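PDB 1EDG: endoglucanase A from Clostridium cellulolyticum, which hydrolyses the internal beta-1,4-glucosidic bonds of cellulose, acting as an endoglucanase of glycoside hydrolase family 5. Local coordinates for residues Asp290-Asn294 / Lys295-Arg299; Gly22-Phe25 / Val26-Leu29. All coordinates share one frame; numbering follows the deposited sequence.

Contact 1. Residues Asp290-Asn294 / Lys295-Arg299; sequences DNIYN and KYTSR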
loop_
_atom_site.group_PDB
_atom_site.type_symbol
_atom_site.label_atom_id
_atom_site.label_comp_id
_atom_site.label_asym_id
_atom_site.label_seq_id
_atom_site.Cartn_x
_atom_site.Cartn_y
_atom_site.Cartn_z
ATOM N N ASP A 290 -4.532 14.496 -10.237
ATOM C CA ASP A 290 -4.100 15.844 -10.598
ATOM C C ASP A 290 -3.611 16.572 -9.349
ATOM O O ASP A 290 -2.608 17.286 -9.392
ATOM C CB ASP A 290 -5.225 16.625 -11.276
ATOM C CG ASP A 290 -5.423 16.225 -12.731
ATOM O OD1 ASP A 290 -4.457 15.761 -13.369
ATOM O OD2 ASP A 290 -6.552 16.378 -13.237
ATOM N N ASN A 291 -4.303 16.370 -8.232
ATOM C CA ASN A 291 -3.896 16.985 -6.966
ATOM C C ASN A 291 -2.501 16.491 -6.596
ATOM O O ASN A 291 -1.634 17.274 -6.200
ATOM C CB ASN A 291 -4.872 16.621 -5.842
ATOM C CG ASN A 291 -6.198 17.333 -5.970
ATOM O OD1 ASN A 291 -6.348 18.237 -6.796
ATOM N ND2 ASN A 291 -7.170 16.929 -5.161
ATOM N N ILE A 292 -2.294 15.187 -6.739
ATOM C CA ILE A 292 -1.010 14.573 -6.432
ATOM C C ILE A 292 0.088 15.082 -7.367
ATOM O O ILE A 292 1.206 15.382 -6.919
ATOM C CB ILE A 292 -1.107 13.029 -6.502
ATOM C CG1 ILE A 292 -1.985 12.514 -5.356
ATOM C CG2 ILE A 292 0.281 12.401 -6.437
ATOM C CD1 ILE A 292 -2.320 11.042 -5.459
ATOM N N TYR A 293 -0.231 15.197 -8.652
ATOM C CA TYR A 293 0.737 15.682 -9.631
ATOM C C TYR A 293 1.177 17.109 -9.310
ATOM O O TYR A 293 2.370 17.404 -9.236
ATOM C CB TYR A 293 0.139 15.649 -11.041
ATOM C CG TYR A 293 1.061 16.216 -12.097
ATOM C CD1 TYR A 293 2.215 15.530 -12.470
ATOM C CD2 TYR A 293 0.791 17.440 -12.713
ATOM C CE1 TYR A 293 3.085 16.042 -13.429
ATOM C CE2 TYR A 293 1.655 17.964 -13.675
ATOM C CZ TYR A 293 2.801 17.258 -14.027
ATOM O OH TYR A 293 3.684 17.761 -14.958
ATOM N N ASN A 294 0.203 17.986 -9.106
ATOM C CA ASN A 294 0.477 19.385 -8.812
ATOM C C ASN A 294 1.242 19.614 -7.522
ATOM O O ASN A 294 2.167 20.426 -7.476
ATOM C CB ASN A 294 -0.824 20.185 -8.792
ATOM C CG ASN A 294 -1.498 20.230 -10.153
ATOM O OD1 ASN A 294 -0.830 20.208 -11.191
ATOM N ND2 ASN A 294 -2.823 20.288 -10.157
ATOM N N LYS A 295 0.887 18.864 -6.488
ATOM C CA LYS A 295 1.522 19.018 -5.194
ATOM C C LYS A 295 2.856 18.296 -5.038
ATOM O O LYS A 295 3.764 18.799 -4.371
ATOM C CB LYS A 295 0.547 18.572 -4.097
ATOM C CG LYS A 295 1.038 18.771 -2.674
ATOM C CD LYS A 295 1.306 20.234 -2.381
ATOM C CE LYS A 295 1.755 20.447 -0.937
ATOM N NZ LYS A 295 0.666 20.148 0.047
ATOM N N TYR A 296 3.004 17.146 -5.685
ATOM C CA TYR A 296 4.220 16.366 -5.512
ATOM C C TYR A 296 5.028 15.926 -6.721
ATOM O O TYR A 296 6.174 16.355 -6.887
ATOM C CB TYR A 296 3.931 15.122 -4.657
ATOM C CG TYR A 296 3.489 15.417 -3.238
ATOM C CD1 TYR A 296 4.365 16.010 -2.330
ATOM C CD2 TYR A 296 2.196 15.113 -2.806
ATOM C CE1 TYR A 296 3.971 16.298 -1.030
ATOM C CE2 TYR A 296 1.787 15.396 -1.495
ATOM C CZ TYR A 296 2.686 15.991 -0.617
ATOM O OH TYR A 296 2.327 16.290 0.673
ATOM N N THR A 297 4.466 15.044 -7.546
ATOM C CA THR A 297 5.230 14.506 -8.671
ATOM C C THR A 297 5.753 15.505 -9.704
ATOM O O THR A 297 6.869 15.342 -10.199
ATOM C CB THR A 297 4.534 13.290 -9.331
ATOM O OG1 THR A 297 3.264 13.679 -9.858
ATOM C CG2 THR A 297 4.322 12.183 -8.300
ATOM N N SER A 298 4.996 16.565 -9.977
ATOM C CA SER A 298 5.453 17.578 -10.936
ATOM C C SER A 298 6.715 18.258 -10.394
ATOM O O SER A 298 7.531 18.787 -11.160
ATOM C CB SER A 298 4.370 18.632 -11.192
ATOM O OG SER A 298 4.090 19.381 -10.020
ATOM N N ARG A 299 6.860 18.230 -9.069
ATOM C CA ARG A 299 7.993 18.826 -8.383
ATOM C C ARG A 299 9.075 17.809 -8.054
ATOM O O ARG A 299 10.019 18.124 -7.318
ATOM C CB ARG A 299 7.525 19.501 -7.090
ATOM C CG ARG A 299 6.498 20.598 -7.278
ATOM C CD ARG A 299 5.947 21.050 -5.929
ATOM N NE ARG A 299 7.013 21.379 -4.984
ATOM C CZ ARG A 299 7.100 20.895 -3.750
ATOM N NH1 ARG A 299 6.179 20.054 -3.292
ATOM N NH2 ARG A 299 8.113 21.241 -2.971
#
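Tyr-293 and Ser-298, five residues apart, meet in the C-terminal part of helix 279-297, where it runs out into the loop; this helix links strands 249-254 and 303-308 of the TIM barrel. The helix widens to a pi-type turn here. Tyr-293 O accepts a hydrogen bond from Ser-298 N at 2.9 Å. Ser-298 OG also bonds Tyr-293 O, at 2.7 Å and tilted from the carbonyl plane, so two donors of one residue grip a single oxygen. The serine hydroxyl can fold back this way because OG sits between its own backbone N and carbonyl carbon (chi1 65°).

Along the Tyr-293 side chain, CB lies 3.9 Å from Thr-297 OG1, and this hydroxyl comes closer, to 3.4 Å, at ring atom CD1. The two side chains cross at about a right angle; Thr-297 OG1 itself is hydrogen-bonded to Arg-333 O. With CG anti to the backbone N (chi1 177°), the ring reaches on toward the C-terminal residues, and Ser-298 CB comes over one of its faces. This CH-pi contact puts Ser-298 CB 3.6 Å from the Tyr-293 ring centroid, only 15° off the ring normal. The nearest ring atom to Ser-298 CB is CZ, at 3.5 Å. Beyond it, the phenol OH is hydrogen-bonded to Asn-16 O of the N-terminal segment.

One residue back, Ile-292 O takes Tyr-296 N at 2.8 Å and a weak bond from Thr-297 N, a fork that marks the widening. Ile-292 and Tyr-296 face the barrel, packing on Val-303 at the start of the next strand. On the outer side, Arg-299 bends back along the turn, and its NH1 donates a hydrogen bond of 2.9 Å to Lys-295 O, with that oxygen in the guanidinium plane and NH1 nearly along the C=O axis.

Contact 2. Residues Gly22-Phe25 / Val26-Leu29; sequences GMNF and VKGL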
loop_
_atom_site.group_PDB
_atom_site.type_symbol
_atom_site.label_atom_id
_atom_site.label_comp_id
_atom_site.label_asym_id
_atom_site.label_seq_id
_atom_site.Cartn_x
_atom_site.Cartn_y
_atom_site.Cartn_z
ATOM N N GLY A 22 14.809 10.088 -7.101
ATOM C CA GLY A 22 13.544 9.668 -6.529
ATOM C C GLY A 22 12.514 9.204 -7.541
ATOM O O GLY A 22 11.953 8.113 -7.400
ATOM N N MET A 23 12.258 10.010 -8.568
ATOM C CA MET A 23 11.274 9.651 -9.590
ATOM C C MET A 23 11.736 8.446 -10.410
ATOM O O MET A 23 10.917 7.627 -10.822
ATOM C CB MET A 23 10.970 10.846 -10.503
ATOM C CG MET A 23 10.499 12.100 -9.762
ATOM S SD MET A 23 9.119 11.779 -8.619
ATOM C CE MET A 23 7.803 11.382 -9.747
ATOM N N ASN A 24 13.042 8.334 -10.642
ATOM C CA ASN A 24 13.589 7.206 -11.397
ATOM C C ASN A 24 13.500 5.918 -10.577
ATOM O O ASN A 24 13.284 4.830 -11.124
ATOM C CB ASN A 24 15.038 7.477 -11.826
ATOM C CG ASN A 24 15.125 8.418 -13.026
ATOM O OD1 ASN A 24 14.355 8.304 -13.977
ATOM N ND2 ASN A 24 16.045 9.363 -12.969
ATOM N N PHE A 25 13.636 6.045 -9.259
ATOM C CA PHE A 25 13.543 4.888 -8.367
ATOM C C PHE A 25 12.130 4.297 -8.490
ATOM O O PHE A 25 11.961 3.089 -8.688
ATOM C CB PHE A 25 13.825 5.309 -6.924
ATOM C CG PHE A 25 13.665 4.198 -5.923
ATOM C CD1 PHE A 25 14.660 3.241 -5.762
ATOM C CD2 PHE A 25 12.521 4.116 -5.131
ATOM C CE1 PHE A 25 14.521 2.213 -4.817
ATOM C CE2 PHE A 25 12.368 3.098 -4.187
ATOM C CZ PHE A 25 13.368 2.147 -4.031
ATOM N N VAL A 26 11.122 5.161 -8.412
ATOM C CA VAL A 26 9.726 4.736 -8.525
ATOM C C VAL A 26 9.428 4.061 -9.879
ATOM O O VAL A 26 8.719 3.050 -9.933
ATOM C CB VAL A 26 8.761 5.929 -8.244
ATOM C CG1 VAL A 26 7.338 5.598 -8.653
ATOM C CG2 VAL A 26 8.798 6.264 -6.766
ATOM N N LYS A 27 9.970 4.607 -10.965
ATOM C CA LYS A 27 9.765 4.007 -12.275
ATOM C C LYS A 27 10.273 2.566 -12.268
ATOM O O LYS A 27 9.645 1.690 -12.854
ATOM C CB LYS A 27 10.498 4.806 -13.352
ATOM C CG LYS A 27 9.921 6.177 -13.586
ATOM C CD LYS A 27 10.797 6.985 -14.536
ATOM C CE LYS A 27 10.881 6.345 -15.909
ATOM N NZ LYS A 27 11.696 7.196 -16.820
ATOM N N GLY A 28 11.392 2.329 -11.585
ATOM C CA GLY A 28 11.971 1.000 -11.508
ATOM C C GLY A 28 11.093 -0.017 -10.801
ATOM O O GLY A 28 11.178 -1.218 -11.082
ATOM N N LEU A 29 10.243 0.447 -9.889
ATOM C CA LEU A 29 9.339 -0.452 -9.164
ATOM C C LEU A 29 8.309 -1.041 -10.132
ATOM O O LEU A 29 7.750 -2.120 -9.892
ATOM C CB LEU A 29 8.631 0.289 -8.021
ATOM C CG LEU A 29 9.478 1.037 -6.979
ATOM C CD1 LEU A 29 8.602 1.409 -5.799
ATOM C CD2 LEU A 29 10.622 0.204 -6.494
HETATM O O HOH W 1 13.305 9.664 -15.945
#
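Asn-24 OD1 accepts a hydrogen bond of 2.6 Å from a water, and that same water accepts one from Lys-27 NZ, at 3.1 Å, on the exposed side of helix 21-29. The water bridges the two polar ends, whose direct separation, Asn-24 OD1 to Lys-27 NZ, is 4.0 Å. Asn-24 and Lys-27, three residues apart on the helix, lie side by side and point the same way. The lysine is extended except for a bend at chi3 (63°), which turns NZ toward the water. Its CG passes 3.3 Å from Met-23 O, the carbonyl that also receives Lys-27 N. The other end of the Asn-24 amide is held as well, ND2 being bonded to Asn-19 OD1.

Four residues apart, Phe-25 and Leu-29 make the apolar pair. With CG anti to the backbone N (chi1 176°), the phenyl ring extends toward the C-terminal side of the helix, where Leu-29 CD2 lies over one face, nearest to Phe-25 CE2 at 4.1 Å. The Phe-25 ring is also stacked with that of Tyr-218. Leu-29 N reaches Phe-25 O in a weak bond of 3.4 Å and also bonds Val-26 O at 3.0 Å, while Leu-29 CG lies 3.6 Å from Phe-25 O.

The buried side of this short helix lies across the N-terminal end of the barrel, just ahead of strand 32-34. Phe-25 and Leu-29 rest on Ile-164 of strand 163-166, Val-26 and Leu-29 on Leu-336 of strand 336-339, and Leu-29 O is bonded to Thr-77 OG1 at the start of strand 77-80.

Overall arrangement
Contact 2 comes first along the chain, on helix 21-29 ahead of the first barrel strand; contact 1 follows far later, in the C-terminal part of helix 279-297 between the sixth and seventh strands. Their centres are about 15 Å apart, yet they touch where Met-23 CE packs 3.8 Å from Thr-297 CB. Both lie near the N-terminal ends of the parallel strands: helix 21-29 crosses the bottom of the barrel, while the C-terminal part of helix 279-297 packs on its wall. Where they meet, the N-terminal segment is held against the barrel, on the side probably remote from the active site, as in other TIM-barrel enzymes.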